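Side-chain contacts in 450aa long hypothetical fmu protein (Pyrococcus horikoshii, PDB 2YXL), which probably methylates carbon 5 of cytosine in RNA with S-adenosyl-L-methionine as methyl donor, and binds sinefungin in this crystal: residues Leu8-Lys13 with Thr54-Asp59; Arg91-Ile96 with Lys108-Lys113; Lys13-Ile18 with Trp112-Phe117; Ile60-Gly65 with Asn181-Trp186. All coordinates share one frame; numbering follows the deposited sequence.

Interaction 1: Leu8-Lys13 with Thr54-Asp59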
loop_
_atom_site.group_PDB
_atom_site.type_symbol
_atom_site.label_atom_id
_atom_site.label_comp_id
_atom_site.label_asym_id
_atom_site.label_seq_id
_atom_site.Cartn_x
_atom_site.Cartn_y
_atom_site.Cartn_z
ATOM N N LEU A 8 17.891 10.569 -21.354
ATOM C CA LEU A 8 16.722 9.705 -21.226
ATOM C C LEU A 8 15.933 9.644 -22.535
ATOM O O LEU A 8 15.319 10.633 -22.946
ATOM C CB LEU A 8 15.825 10.205 -20.086
ATOM C CG LEU A 8 14.530 9.458 -19.749
ATOM C CD1 LEU A 8 14.815 8.245 -18.883
ATOM C CD2 LEU A 8 13.555 10.385 -19.047
ATOM N N SER A 9 15.959 8.479 -23.182
ATOM C CA SER A 9 15.196 8.248 -24.410
ATOM C C SER A 9 14.030 7.285 -24.173
ATOM O O SER A 9 14.239 6.103 -23.886
ATOM C CB SER A 9 16.105 7.725 -25.526
ATOM O OG SER A 9 16.697 6.490 -25.159
ATOM N N ILE A 10 12.807 7.802 -24.289
ATOM C CA ILE A 10 11.600 6.993 -24.123
ATOM C C ILE A 10 10.892 6.837 -25.473
ATOM O O ILE A 10 10.570 7.836 -26.119
ATOM C CB ILE A 10 10.629 7.599 -23.059
ATOM C CG1 ILE A 10 11.374 7.914 -21.756
ATOM C CG2 ILE A 10 9.454 6.653 -22.783
ATOM C CD1 ILE A 10 10.584 8.748 -20.762
ATOM N N PRO A 11 10.666 5.580 -25.908
ATOM C CA PRO A 11 9.932 5.281 -27.144
ATOM C C PRO A 11 8.439 5.644 -27.040
ATOM O O PRO A 11 7.930 5.801 -25.930
ATOM C CB PRO A 11 10.111 3.765 -27.294
ATOM C CG PRO A 11 10.331 3.274 -25.911
ATOM C CD PRO A 11 11.121 4.351 -25.233
ATOM N N PRO A 12 7.742 5.777 -28.191
ATOM C CA PRO A 12 6.327 6.178 -28.210
ATOM C C PRO A 12 5.419 5.323 -27.328
ATOM O O PRO A 12 4.567 5.868 -26.618
ATOM C CB PRO A 12 5.938 6.021 -29.685
ATOM C CG PRO A 12 7.211 6.186 -30.424
ATOM C CD PRO A 12 8.261 5.562 -29.557
ATOM N N LYS A 13 5.606 4.003 -27.361
ATOM C CA LYS A 13 4.817 3.089 -26.530
ATOM C C LYS A 13 5.090 3.302 -25.040
ATOM O O LYS A 13 4.217 3.066 -24.203
ATOM C CB LYS A 13 5.045 1.623 -26.929
ATOM C CG LYS A 13 6.424 1.054 -26.599
ATOM C CD LYS A 13 6.485 -0.437 -26.890
ATOM C CE LYS A 13 7.864 -1.009 -26.599
ATOM N NZ LYS A 13 8.024 -2.390 -27.144
ATOM N N THR A 54 8.951 2.548 -14.471
ATOM C CA THR A 54 8.568 2.268 -13.083
ATOM C C THR A 54 9.146 3.328 -12.144
ATOM O O THR A 54 8.453 3.822 -11.252
ATOM C CB THR A 54 9.015 0.849 -12.645
ATOM O OG1 THR A 54 8.323 -0.127 -13.430
ATOM C CG2 THR A 54 8.719 0.593 -11.170
ATOM N N MET A 55 10.413 3.672 -12.360
ATOM C CA MET A 55 11.078 4.730 -11.604
ATOM C C MET A 55 10.337 6.067 -11.756
ATOM O O MET A 55 10.103 6.763 -10.767
ATOM C CB MET A 55 12.548 4.841 -12.037
ATOM C CG MET A 55 13.361 5.932 -11.341
ATOM S SD MET A 55 13.141 7.569 -12.082
ATOM C CE MET A 55 14.059 7.398 -13.619
ATOM N N ILE A 56 9.967 6.409 -12.990
ATOM C CA ILE A 56 9.216 7.639 -13.268
ATOM C C ILE A 56 7.832 7.598 -12.608
ATOM O O ILE A 56 7.396 8.583 -12.002
ATOM C CB ILE A 56 9.107 7.915 -14.796
ATOM C CG1 ILE A 56 10.495 8.223 -15.382
ATOM C CG2 ILE A 56 8.130 9.067 -15.086
ATOM C CD1 ILE A 56 10.534 8.328 -16.899
ATOM N N PHE A 57 7.167 6.449 -12.716
ATOM C CA PHE A 57 5.865 6.214 -12.094
ATOM C C PHE A 57 5.870 6.591 -10.613
ATOM O O PHE A 57 5.050 7.402 -10.173
ATOM C CB PHE A 57 5.446 4.749 -12.287
ATOM C CG PHE A 57 4.110 4.407 -11.689
ATOM C CD1 PHE A 57 4.026 3.841 -10.417
ATOM C CD2 PHE A 57 2.933 4.635 -12.401
ATOM C CE1 PHE A 57 2.789 3.517 -9.857
ATOM C CE2 PHE A 57 1.692 4.314 -11.852
ATOM C CZ PHE A 57 1.621 3.751 -10.576
ATOM N N TYR A 58 6.800 6.018 -9.854
ATOM C CA TYR A 58 6.902 6.299 -8.422
ATOM C C TYR A 58 7.409 7.703 -8.101
ATOM O O TYR A 58 7.085 8.251 -7.050
ATOM C CB TYR A 58 7.753 5.241 -7.706
ATOM C CG TYR A 58 7.065 3.902 -7.573
ATOM C CD1 TYR A 58 7.603 2.761 -8.166
ATOM C CD2 TYR A 58 5.864 3.776 -6.865
ATOM C CE1 TYR A 58 6.975 1.526 -8.050
ATOM C CE2 TYR A 58 5.222 2.547 -6.746
ATOM C CZ TYR A 58 5.785 1.427 -7.340
ATOM O OH TYR A 58 5.163 0.205 -7.228
ATOM N N ASP A 59 8.203 8.279 -8.997
ATOM C CA ASP A 59 8.652 9.657 -8.840
ATOM C C ASP A 59 7.463 10.621 -8.928
ATOM O O ASP A 59 7.384 11.584 -8.162
ATOM C CB ASP A 59 9.706 10.001 -9.897
ATOM C CG ASP A 59 10.513 11.235 -9.542
ATOM O OD1 ASP A 59 11.110 11.272 -8.448
ATOM O OD2 ASP A 59 10.571 12.166 -10.367
#

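Interaction 2: Arg91-Ile96 with Lys108-Lys113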
loop_
_atom_site.group_PDB
_atom_site.type_symbol
_atom_site.label_atom_id
_atom_site.label_comp_id
_atom_site.label_asym_id
_atom_site.label_seq_id
_atom_site.Cartn_x
_atom_site.Cartn_y
_atom_site.Cartn_z
ATOM N N ARG A 91 1.172 15.782 -15.628
ATOM C CA ARG A 91 2.003 15.266 -14.539
ATOM C C ARG A 91 3.262 14.568 -15.063
ATOM O O ARG A 91 4.367 14.786 -14.559
ATOM C CB ARG A 91 1.198 14.319 -13.644
ATOM C CG ARG A 91 0.236 15.027 -12.704
ATOM C CD ARG A 91 -0.734 14.062 -12.038
ATOM N NE ARG A 91 -1.463 14.721 -10.952
ATOM C CZ ARG A 91 -2.446 14.169 -10.244
ATOM N NH1 ARG A 91 -2.856 12.929 -10.491
ATOM N NH2 ARG A 91 -3.028 14.869 -9.281
ATOM N N VAL A 92 3.078 13.739 -16.085
ATOM C CA VAL A 92 4.169 13.031 -16.732
ATOM C C VAL A 92 5.183 14.013 -17.335
ATOM O O VAL A 92 6.397 13.867 -17.133
ATOM C CB VAL A 92 3.623 12.052 -17.806
ATOM C CG1 VAL A 92 4.729 11.566 -18.739
ATOM C CG2 VAL A 92 2.920 10.872 -17.139
ATOM N N ALA A 93 4.675 15.018 -18.051
ATOM C CA ALA A 93 5.525 15.999 -18.730
ATOM C C ALA A 93 6.304 16.884 -17.756
ATOM O O ALA A 93 7.493 17.132 -17.960
ATOM C CB ALA A 93 4.704 16.852 -19.695
ATOM N N VAL A 94 5.634 17.352 -16.705
ATOM C CA VAL A 94 6.267 18.199 -15.689
ATOM C C VAL A 94 7.364 17.435 -14.944
ATOM O O VAL A 94 8.449 17.969 -14.710
ATOM C CB VAL A 94 5.222 18.799 -14.702
ATOM C CG1 VAL A 94 5.901 19.405 -13.470
ATOM C CG2 VAL A 94 4.360 19.847 -15.409
ATOM N N ASP A 95 7.084 16.181 -14.599
ATOM C CA ASP A 95 8.059 15.334 -13.915
ATOM C C ASP A 95 9.285 15.043 -14.783
ATOM O O ASP A 95 10.423 15.073 -14.300
ATOM C CB ASP A 95 7.411 14.021 -13.482
ATOM C CG ASP A 95 8.299 13.210 -12.573
ATOM O OD1 ASP A 95 8.747 12.122 -12.993
ATOM O OD2 ASP A 95 8.561 13.665 -11.440
ATOM N N ILE A 96 9.045 14.758 -16.061
ATOM C CA ILE A 96 10.123 14.460 -16.996
ATOM C C ILE A 96 10.984 15.702 -17.249
ATOM O O ILE A 96 12.214 15.619 -17.244
ATOM C CB ILE A 96 9.592 13.807 -18.302
ATOM C CG1 ILE A 96 9.279 12.328 -18.045
ATOM C CG2 ILE A 96 10.599 13.933 -19.431
ATOM C CD1 ILE A 96 8.524 11.629 -19.159
ATOM N N LYS A 108 10.271 15.157 -28.174
ATOM C CA LYS A 108 9.543 15.053 -29.439
ATOM C C LYS A 108 8.356 14.096 -29.308
ATOM O O LYS A 108 7.263 14.387 -29.794
ATOM C CB LYS A 108 10.483 14.588 -30.559
ATOM C CG LYS A 108 9.830 14.467 -31.936
ATOM C CD LYS A 108 10.637 13.573 -32.870
ATOM C CE LYS A 108 11.819 14.303 -33.490
ATOM N NZ LYS A 108 11.371 15.314 -34.484
ATOM N N ASN A 109 8.583 12.959 -28.653
ATOM C CA ASN A 109 7.529 11.973 -28.420
ATOM C C ASN A 109 6.447 12.494 -27.469
ATOM O O ASN A 109 5.267 12.172 -27.623
ATOM C CB ASN A 109 8.118 10.652 -27.911
ATOM C CG ASN A 109 8.886 9.879 -28.992
ATOM O OD1 ASN A 109 9.617 8.934 -28.688
ATOM N ND2 ASN A 109 8.716 10.273 -30.248
ATOM N N LEU A 110 6.856 13.304 -26.493
ATOM C CA LEU A 110 5.912 14.009 -25.627
ATOM C C LEU A 110 5.047 14.976 -26.425
ATOM O O LEU A 110 3.848 15.091 -26.174
ATOM C CB LEU A 110 6.643 14.774 -24.523
ATOM C CG LEU A 110 7.039 14.022 -23.256
ATOM C CD1 LEU A 110 7.982 14.877 -22.430
ATOM C CD2 LEU A 110 5.806 13.629 -22.444
ATOM N N ARG A 111 5.659 15.666 -27.383
ATOM C CA ARG A 111 4.949 16.656 -28.190
ATOM C C ARG A 111 3.955 16.024 -29.163
ATOM O O ARG A 111 2.826 16.498 -29.287
ATOM C CB ARG A 111 5.930 17.575 -28.930
ATOM C CG ARG A 111 5.247 18.658 -29.755
ATOM C CD ARG A 111 6.204 19.767 -30.201
ATOM N NE ARG A 111 6.492 20.733 -29.137
ATOM C CZ ARG A 111 5.625 21.626 -28.654
ATOM N NH1 ARG A 111 4.378 21.693 -29.111
ATOM N NH2 ARG A 111 6.006 22.455 -27.691
ATOM N N TRP A 112 4.367 14.952 -29.833
ATOM C CA TRP A 112 3.557 14.373 -30.900
ATOM C C TRP A 112 2.777 13.124 -30.501
ATOM O O TRP A 112 1.595 13.012 -30.818
ATOM C CB TRP A 112 4.407 14.124 -32.151
ATOM C CG TRP A 112 5.005 15.389 -32.684
ATOM C CD1 TRP A 112 6.299 15.802 -32.554
ATOM C CD2 TRP A 112 4.322 16.424 -33.399
ATOM N NE1 TRP A 112 6.469 17.025 -33.155
ATOM C CE2 TRP A 112 5.270 17.431 -33.681
ATOM C CE3 TRP A 112 3.001 16.598 -33.835
ATOM C CZ2 TRP A 112 4.942 18.596 -34.381
ATOM C CZ3 TRP A 112 2.675 17.755 -34.530
ATOM C CH2 TRP A 112 3.642 18.739 -34.797
ATOM N N LYS A 113 3.423 12.197 -29.802
ATOM C CA LYS A 113 2.784 10.915 -29.487
ATOM C C LYS A 113 1.871 10.986 -28.260
ATOM O O LYS A 113 0.848 10.302 -28.215
ATOM C CB LYS A 113 3.820 9.789 -29.339
ATOM C CG LYS A 113 4.977 9.829 -30.342
ATOM C CD LYS A 113 4.525 9.765 -31.805
ATOM C CE LYS A 113 4.458 8.338 -32.333
ATOM N NZ LYS A 113 4.129 8.328 -33.787
#

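Interaction 3: Lys13-Ile18 with Trp112-Phe117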
loop_
_atom_site.group_PDB
_atom_site.type_symbol
_atom_site.label_atom_id
_atom_site.label_comp_id
_atom_site.label_asym_id
_atom_site.label_seq_id
_atom_site.Cartn_x
_atom_site.Cartn_y
_atom_site.Cartn_z
ATOM N N LYS A 13 5.606 4.003 -27.361
ATOM C CA LYS A 13 4.817 3.089 -26.530
ATOM C C LYS A 13 5.090 3.302 -25.040
ATOM O O LYS A 13 4.217 3.066 -24.203
ATOM C CB LYS A 13 5.045 1.623 -26.929
ATOM C CG LYS A 13 6.424 1.054 -26.599
ATOM C CD LYS A 13 6.485 -0.437 -26.890
ATOM C CE LYS A 13 7.864 -1.009 -26.599
ATOM N NZ LYS A 13 8.024 -2.390 -27.144
ATOM N N GLY A 14 6.305 3.752 -24.729
ATOM C CA GLY A 14 6.704 4.063 -23.361
ATOM C C GLY A 14 6.030 5.319 -22.846
ATOM O O GLY A 14 5.635 5.382 -21.681
ATOM N N ILE A 15 5.901 6.317 -23.722
ATOM C CA ILE A 15 5.230 7.575 -23.391
ATOM C C ILE A 15 3.750 7.336 -23.108
ATOM O O ILE A 15 3.205 7.868 -22.145
ATOM C CB ILE A 15 5.418 8.644 -24.507
ATOM C CG1 ILE A 15 6.868 9.155 -24.536
ATOM C CG2 ILE A 15 4.428 9.807 -24.348
ATOM C CD1 ILE A 15 7.323 9.918 -23.285
ATOM N N ARG A 16 3.111 6.520 -23.939
ATOM C CA ARG A 16 1.705 6.180 -23.751
ATOM C C ARG A 16 1.515 5.324 -22.505
ATOM O O ARG A 16 0.450 5.347 -21.883
ATOM C CB ARG A 16 1.147 5.461 -24.982
ATOM C CG ARG A 16 1.120 6.309 -26.252
ATOM C CD ARG A 16 0.435 5.580 -27.400
ATOM N NE ARG A 16 1.247 4.471 -27.893
ATOM C CZ ARG A 16 1.992 4.508 -28.993
ATOM N NH1 ARG A 16 2.033 5.600 -29.751
ATOM N NH2 ARG A 16 2.697 3.441 -29.337
ATOM N N ALA A 17 2.565 4.590 -22.137
ATOM C CA ALA A 17 2.532 3.679 -20.996
ATOM C C ALA A 17 2.421 4.377 -19.637
ATOM O O ALA A 17 1.535 4.034 -18.850
ATOM C CB ALA A 17 3.737 2.734 -21.028
ATOM N N ILE A 18 3.301 5.341 -19.352
ATOM C CA ILE A 18 3.255 6.025 -18.048
ATOM C C ILE A 18 2.036 6.918 -17.928
ATOM O O ILE A 18 1.486 7.052 -16.841
ATOM C CB ILE A 18 4.501 6.899 -17.704
ATOM C CG1 ILE A 18 5.491 6.980 -18.857
ATOM C CG2 ILE A 18 5.124 6.462 -16.369
ATOM C CD1 ILE A 18 5.241 8.156 -19.752
ATOM N N TRP A 112 4.367 14.952 -29.833
ATOM C CA TRP A 112 3.557 14.373 -30.900
ATOM C C TRP A 112 2.777 13.124 -30.501
ATOM O O TRP A 112 1.595 13.012 -30.818
ATOM C CB TRP A 112 4.407 14.124 -32.151
ATOM C CG TRP A 112 5.005 15.389 -32.684
ATOM C CD1 TRP A 112 6.299 15.802 -32.554
ATOM C CD2 TRP A 112 4.322 16.424 -33.399
ATOM N NE1 TRP A 112 6.469 17.025 -33.155
ATOM C CE2 TRP A 112 5.270 17.431 -33.681
ATOM C CE3 TRP A 112 3.001 16.598 -33.835
ATOM C CZ2 TRP A 112 4.942 18.596 -34.381
ATOM C CZ3 TRP A 112 2.675 17.755 -34.530
ATOM C CH2 TRP A 112 3.642 18.739 -34.797
ATOM N N LYS A 113 3.423 12.197 -29.802
ATOM C CA LYS A 113 2.784 10.915 -29.487
ATOM C C LYS A 113 1.871 10.986 -28.260
ATOM O O LYS A 113 0.848 10.302 -28.215
ATOM C CB LYS A 113 3.820 9.789 -29.339
ATOM C CG LYS A 113 4.977 9.829 -30.342
ATOM C CD LYS A 113 4.525 9.765 -31.805
ATOM C CE LYS A 113 4.458 8.338 -32.333
ATOM N NZ LYS A 113 4.129 8.328 -33.787
ATOM N N ALA A 114 2.243 11.805 -27.276
ATOM C CA ALA A 114 1.423 12.006 -26.075
ATOM C C ALA A 114 0.167 12.812 -26.384
ATOM O O ALA A 114 -0.925 12.471 -25.925
ATOM C CB ALA A 114 2.230 12.688 -24.976
ATOM N N SER A 115 0.334 13.882 -27.161
ATOM C CA SER A 115 -0.781 14.709 -27.609
ATOM C C SER A 115 -1.805 13.874 -28.359
ATOM O O SER A 115 -3.008 14.001 -28.126
ATOM C CB SER A 115 -0.286 15.835 -28.513
ATOM O OG SER A 115 0.488 16.768 -27.783
ATOM N N ASP A 116 -1.315 13.018 -29.251
ATOM C CA ASP A 116 -2.172 12.172 -30.069
ATOM C C ASP A 116 -2.883 11.117 -29.234
ATOM O O ASP A 116 -4.070 10.849 -29.443
ATOM C CB ASP A 116 -1.361 11.502 -31.180
ATOM C CG ASP A 116 -2.235 10.927 -32.278
ATOM O OD1 ASP A 116 -3.308 11.507 -32.568
ATOM O OD2 ASP A 116 -1.842 9.896 -32.860
ATOM N N PHE A 117 -2.155 10.535 -28.284
ATOM C CA PHE A 117 -2.688 9.473 -27.435
ATOM C C PHE A 117 -3.858 9.942 -26.567
ATOM O O PHE A 117 -4.890 9.270 -26.507
ATOM C CB PHE A 117 -1.576 8.857 -26.574
ATOM C CG PHE A 117 -2.058 7.799 -25.613
ATOM C CD1 PHE A 117 -1.907 7.972 -24.241
ATOM C CD2 PHE A 117 -2.659 6.631 -26.079
ATOM C CE1 PHE A 117 -2.346 6.996 -23.343
ATOM C CE2 PHE A 117 -3.100 5.650 -25.192
ATOM C CZ PHE A 117 -2.944 5.832 -23.822
HETATM O O HOH W 1 0.233 8.215 -29.775
#

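Interaction 4: Ile60-Gly65 with Asn181-Trp186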
loop_
_atom_site.group_PDB
_atom_site.type_symbol
_atom_site.label_atom_id
_atom_site.label_comp_id
_atom_site.label_asym_id
_atom_site.label_seq_id
_atom_site.Cartn_x
_atom_site.Cartn_y
_atom_site.Cartn_z
ATOM N N ILE A 60 6.542 10.349 -9.855
ATOM C CA ILE A 60 5.328 11.151 -10.007
ATOM C C ILE A 60 4.409 10.979 -8.788
ATOM O O ILE A 60 3.928 11.967 -8.224
ATOM C CB ILE A 60 4.561 10.820 -11.324
ATOM C CG1 ILE A 60 5.407 11.189 -12.552
ATOM C CG2 ILE A 60 3.214 11.545 -11.366
ATOM C CD1 ILE A 60 4.942 10.570 -13.857
ATOM N N MET A 61 4.179 9.732 -8.384
ATOM C CA MET A 61 3.347 9.442 -7.216
ATOM C C MET A 61 3.884 10.142 -5.970
ATOM O O MET A 61 3.131 10.783 -5.237
ATOM C CB MET A 61 3.233 7.927 -6.976
ATOM C CG MET A 61 2.453 7.171 -8.052
ATOM S SD MET A 61 0.843 7.914 -8.374
ATOM C CE MET A 61 0.161 6.797 -9.593
ATOM N N LYS A 62 5.194 10.034 -5.761
ATOM C CA LYS A 62 5.872 10.620 -4.608
ATOM C C LYS A 62 5.767 12.148 -4.554
ATOM O O LYS A 62 5.581 12.716 -3.478
ATOM C CB LYS A 62 7.336 10.167 -4.604
ATOM C CG LYS A 62 8.163 10.571 -3.399
ATOM C CD LYS A 62 9.430 9.722 -3.282
ATOM C CE LYS A 62 10.360 9.871 -4.493
ATOM N NZ LYS A 62 11.542 8.948 -4.411
ATOM N N LYS A 63 5.867 12.800 -5.711
ATOM C CA LYS A 63 5.906 14.264 -5.784
ATOM C C LYS A 63 4.601 14.880 -6.308
ATOM O O LYS A 63 4.559 16.071 -6.636
ATOM C CB LYS A 63 7.075 14.714 -6.663
ATOM C CG LYS A 63 8.424 14.193 -6.217
ATOM C CD LYS A 63 9.473 14.430 -7.287
ATOM C CE LYS A 63 10.844 13.978 -6.816
ATOM N NZ LYS A 63 11.828 14.025 -7.930
ATOM N N GLN A 64 3.548 14.065 -6.363
ATOM C CA GLN A 64 2.281 14.427 -7.003
ATOM C C GLN A 64 1.790 15.824 -6.633
ATOM O O GLN A 64 1.478 16.634 -7.516
ATOM C CB GLN A 64 1.210 13.386 -6.668
ATOM C CG GLN A 64 0.042 13.352 -7.635
ATOM C CD GLN A 64 -1.140 12.567 -7.097
ATOM O OE1 GLN A 64 -1.526 11.545 -7.664
ATOM N NE2 GLN A 64 -1.721 13.041 -6.000
ATOM N N GLY A 65 1.736 16.099 -5.332
ATOM C CA GLY A 65 1.247 17.377 -4.821
ATOM C C GLY A 65 2.102 18.560 -5.224
ATOM O O GLY A 65 1.596 19.665 -5.417
ATOM N N ASN A 181 11.192 7.814 0.977
ATOM C CA ASN A 181 11.576 8.463 -0.280
ATOM C C ASN A 181 12.576 7.687 -1.137
ATOM O O ASN A 181 12.793 8.043 -2.295
ATOM C CB ASN A 181 12.097 9.883 -0.027
ATOM C CG ASN A 181 10.992 10.855 0.352
ATOM O OD1 ASN A 181 9.806 10.575 0.172
ATOM N ND2 ASN A 181 11.378 12.005 0.890
ATOM N N LYS A 182 13.174 6.634 -0.578
ATOM C CA LYS A 182 14.233 5.890 -1.274
ATOM C C LYS A 182 13.724 4.960 -2.382
ATOM O O LYS A 182 12.657 4.353 -2.268
ATOM C CB LYS A 182 15.166 5.140 -0.296
ATOM C CG LYS A 182 14.484 4.209 0.710
ATOM C CD LYS A 182 15.514 3.441 1.557
ATOM C CE LYS A 182 14.921 2.898 2.868
ATOM N NZ LYS A 182 13.813 1.911 2.684
ATOM N N ARG A 183 14.525 4.866 -3.445
ATOM C CA ARG A 183 14.241 4.050 -4.629
ATOM C C ARG A 183 15.537 3.365 -5.114
ATOM O O ARG A 183 16.438 4.060 -5.591
ATOM C CB ARG A 183 13.661 4.938 -5.747
ATOM C CG ARG A 183 14.406 6.271 -5.958
ATOM C CD ARG A 183 14.152 6.875 -7.336
ATOM N NE ARG A 183 14.944 8.084 -7.573
ATOM C CZ ARG A 183 14.706 8.974 -8.538
ATOM N NH1 ARG A 183 15.487 10.039 -8.672
ATOM N NH2 ARG A 183 13.686 8.808 -9.370
ATOM N N HIS A 184 15.688 2.036 -5.008
ATOM C CA HIS A 184 14.772 1.047 -4.393
ATOM C C HIS A 184 13.708 0.442 -5.326
ATOM O O HIS A 184 12.842 1.150 -5.844
ATOM C CB HIS A 184 14.189 1.533 -3.057
ATOM C CG HIS A 184 12.884 0.899 -2.702
ATOM N ND1 HIS A 184 11.684 1.571 -2.802
ATOM C CD2 HIS A 184 12.585 -0.346 -2.266
ATOM C CE1 HIS A 184 10.703 0.769 -2.429
ATOM N NE2 HIS A 184 11.223 -0.401 -2.101
ATOM N N GLU A 185 13.799 -0.877 -5.521
ATOM C CA GLU A 185 12.907 -1.635 -6.411
ATOM C C GLU A 185 12.487 -2.988 -5.798
ATOM O O GLU A 185 12.360 -3.983 -6.520
ATOM C CB GLU A 185 13.591 -1.894 -7.765
ATOM C CG GLU A 185 14.299 -0.700 -8.401
ATOM C CD GLU A 185 15.226 -1.098 -9.547
ATOM O OE1 GLU A 185 14.723 -1.429 -10.645
ATOM O OE2 GLU A 185 16.461 -1.065 -9.353
ATOM N N TRP A 186 12.259 -3.026 -4.485
ATOM C CA TRP A 186 12.019 -4.297 -3.781
ATOM C C TRP A 186 10.546 -4.610 -3.503
ATOM O O TRP A 186 9.762 -3.728 -3.147
ATOM C CB TRP A 186 12.838 -4.366 -2.483
ATOM C CG TRP A 186 14.321 -4.356 -2.722
ATOM C CD1 TRP A 186 15.121 -3.258 -2.855
ATOM C CD2 TRP A 186 15.179 -5.498 -2.874
ATOM N NE1 TRP A 186 16.423 -3.641 -3.074
ATOM C CE2 TRP A 186 16.489 -5.010 -3.091
ATOM C CE3 TRP A 186 14.970 -6.884 -2.846
ATOM C CZ2 TRP A 186 17.587 -5.859 -3.278
ATOM C CZ3 TRP A 186 16.059 -7.727 -3.035
ATOM C CH2 TRP A 186 17.354 -7.210 -3.246
#

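Interaction 1: Leu8-Lys13 with Thr54-Asp59
In the all-helical N-terminal part of the chain, Leu8 and Ile10, on the extended lead-in to helix 12-24, meet Ile56 of helix 47-75. Both contacts end on one methyl: Ile56 CD1 lies 3.9 Å from Ile10 CD1, while Leu8 CD2 approaches Ile56 CD1 at 4.2 Å. The two isoleucines reach toward each other tip to tip, so their backbones stay well apart, with 11.1 Å between Ile10 CA and Ile56 CA. On Ile56 the ethyl branch stands beside the backbone N and continues extended (chi2 172°), which carries CD1 out from the helix toward the lead-in. Leu8 reaches the same methyl with one of its two branch ends. No hydrogen bond joins the segments, and the contact is small and wholly apolar. Leu53 and Val52 of helix 47-75 also touch Ile10 and Leu8, and Ile96 of helix 84-99 packs on Ile10. The lead-in backbone has its own polar partners, since Ser103 and Thr106 both bond to Leu8 O. Pro11 then takes the N-cap position of helix 12-24. Aliphatic side chains meeting in this way are ordinary core packing of a helical bundle, here probably the NusB-like domain known from bacterial RsmB.

Interaction 2: Arg91-Ile96 with Lys108-Lys113
Leu110 places CG beside its backbone N (chi1 -84°), and an extended second torsion carries CD1 on toward helix 84-99, with CD2 branching beside it. There Ile96 presents CG2, the branch anti to its own N. These two side chains cross obliquely, and Ile96 CG2 comes to 4.1 Å from Leu110 CD1. The other leucine methyl serves two neighbours: Leu110 CD2 is 4.4 Å from Val92 CG1 and equally far from Ala93 CB. One leucine is thus met by three residues spread over successive turns of the facing helix, in a purely apolar contact without hydrogen bonds. The segment axes run nearly antiparallel, at 164°, and come no closer than 11.5 Å, a spacing filled by Leu110 from one side and Val92 and Ile96 from the other. Such a pairing of consecutive helices is a helical hairpin, closed by the short turn between 84-99 and 104-121. Helix 124-138 covers one flank, where Phe130 touches Ala93 and Phe138 touches Leu110, whereas helix 12-24 and the lead-in before it supply Ile18 to Val92 and Ile10 to Ile96.

Interaction 3: Lys13-Ile18 with Trp112-Phe117
One face of the Phe117 ring is covered by the aliphatic stem of Arg16, a CH-pi contact in which Arg16 CB stands 3.9 Å from the Phe117 ring centroid and only 6° off the ring normal. From the ring centre the chain runs out over the rim, Arg16 CG near Phe117 CG and Arg16 CD past the CD2 edge, 3.5 Å from Phe117 CD2. This is helix-on-helix packing within the N-terminal bundle: segments 13-18 and 112-117 cross at -48° with axes 9.1 Å apart. The arginine chain then bends at its third torsion, which turns the guanidinium 59° from the ring plane instead of stacking it. The His42 ring also meets Phe117. An alanine at Phe117 would remove the ring, and would probably leave the Arg16 methylenes without their cover and open a gap beside His42. Deeper in, Ile15 CG2 packs on Ala114 CB at 3.7 Å. At the edge of the guanidinium, in its plane, a water accepts from Arg16 NH1 at 3.2 Å and donates to Lys113 O at 2.7 Å.

Interaction 4: Ile60-Gly65 with Asn181-Trp186
Lys62 lays its methylenes across the side-chain amide of Asn181, with Lys62 CD 3.6 Å from Asn181 OD1 and CG slightly farther from the same oxygen. Its ammonium group goes on to the backbone, where Lys62 NZ donates to Asn181 O at 2.6 Å. The donor sits 24° out of the carbonyl plane, and the C=O...N angle is 141°. CG is anti to the backbone N, and a bend at chi3 (61°) brings the far end of the chain to that carbonyl. The Asn181 amide is engaged by other partners, OD1 accepting from Arg353 NH2 and ND2 donating to Tyr155 O, which should help to fix its rotation beside the lysine. Arg183 flanks the ammonium group with its aliphatic part, its CG lying 4.2 Å from Lys62 NZ. Leu156 and Pro350 also touch the lysine, whose own backbone oxygen takes a hydrogen bond from Trp354 NE1. A methionine in place of Lys62 would probably leave Asn181 O without this donor and weaken the tie between the two segments. Here helix 47-75 of the N-terminal bundle meets the loop between helix 173-181 and strand 186-191, a polar domain-to-domain contact with the ferredoxin-like region of this RsmB/NOP family protein.

Interactions 1, 2 and 3 adjoin one another in the N-terminal helices, largely through apolar side chains. Interactions 2 and 3, with centres 8 Å apart, share helix 104-121, and their other helices also meet, Ile18 CD1 lying 3.6 Å from Val92 CG1. Interaction 1 joins them from the lead-in to helix 12-24, its centre 10 Å from that of interaction 2 and 11 Å from that of interaction 3. Interaction 4 departs from this group: it continues along helix 47-75 from interaction 1, 13 Å away between centres, and faces the ferredoxin-like region, nearer the middle of the chain, while 22 Å separates its centre from that of interaction 3. All four lie away from the sinefungin pocket and the predicted nucleophile Cys390.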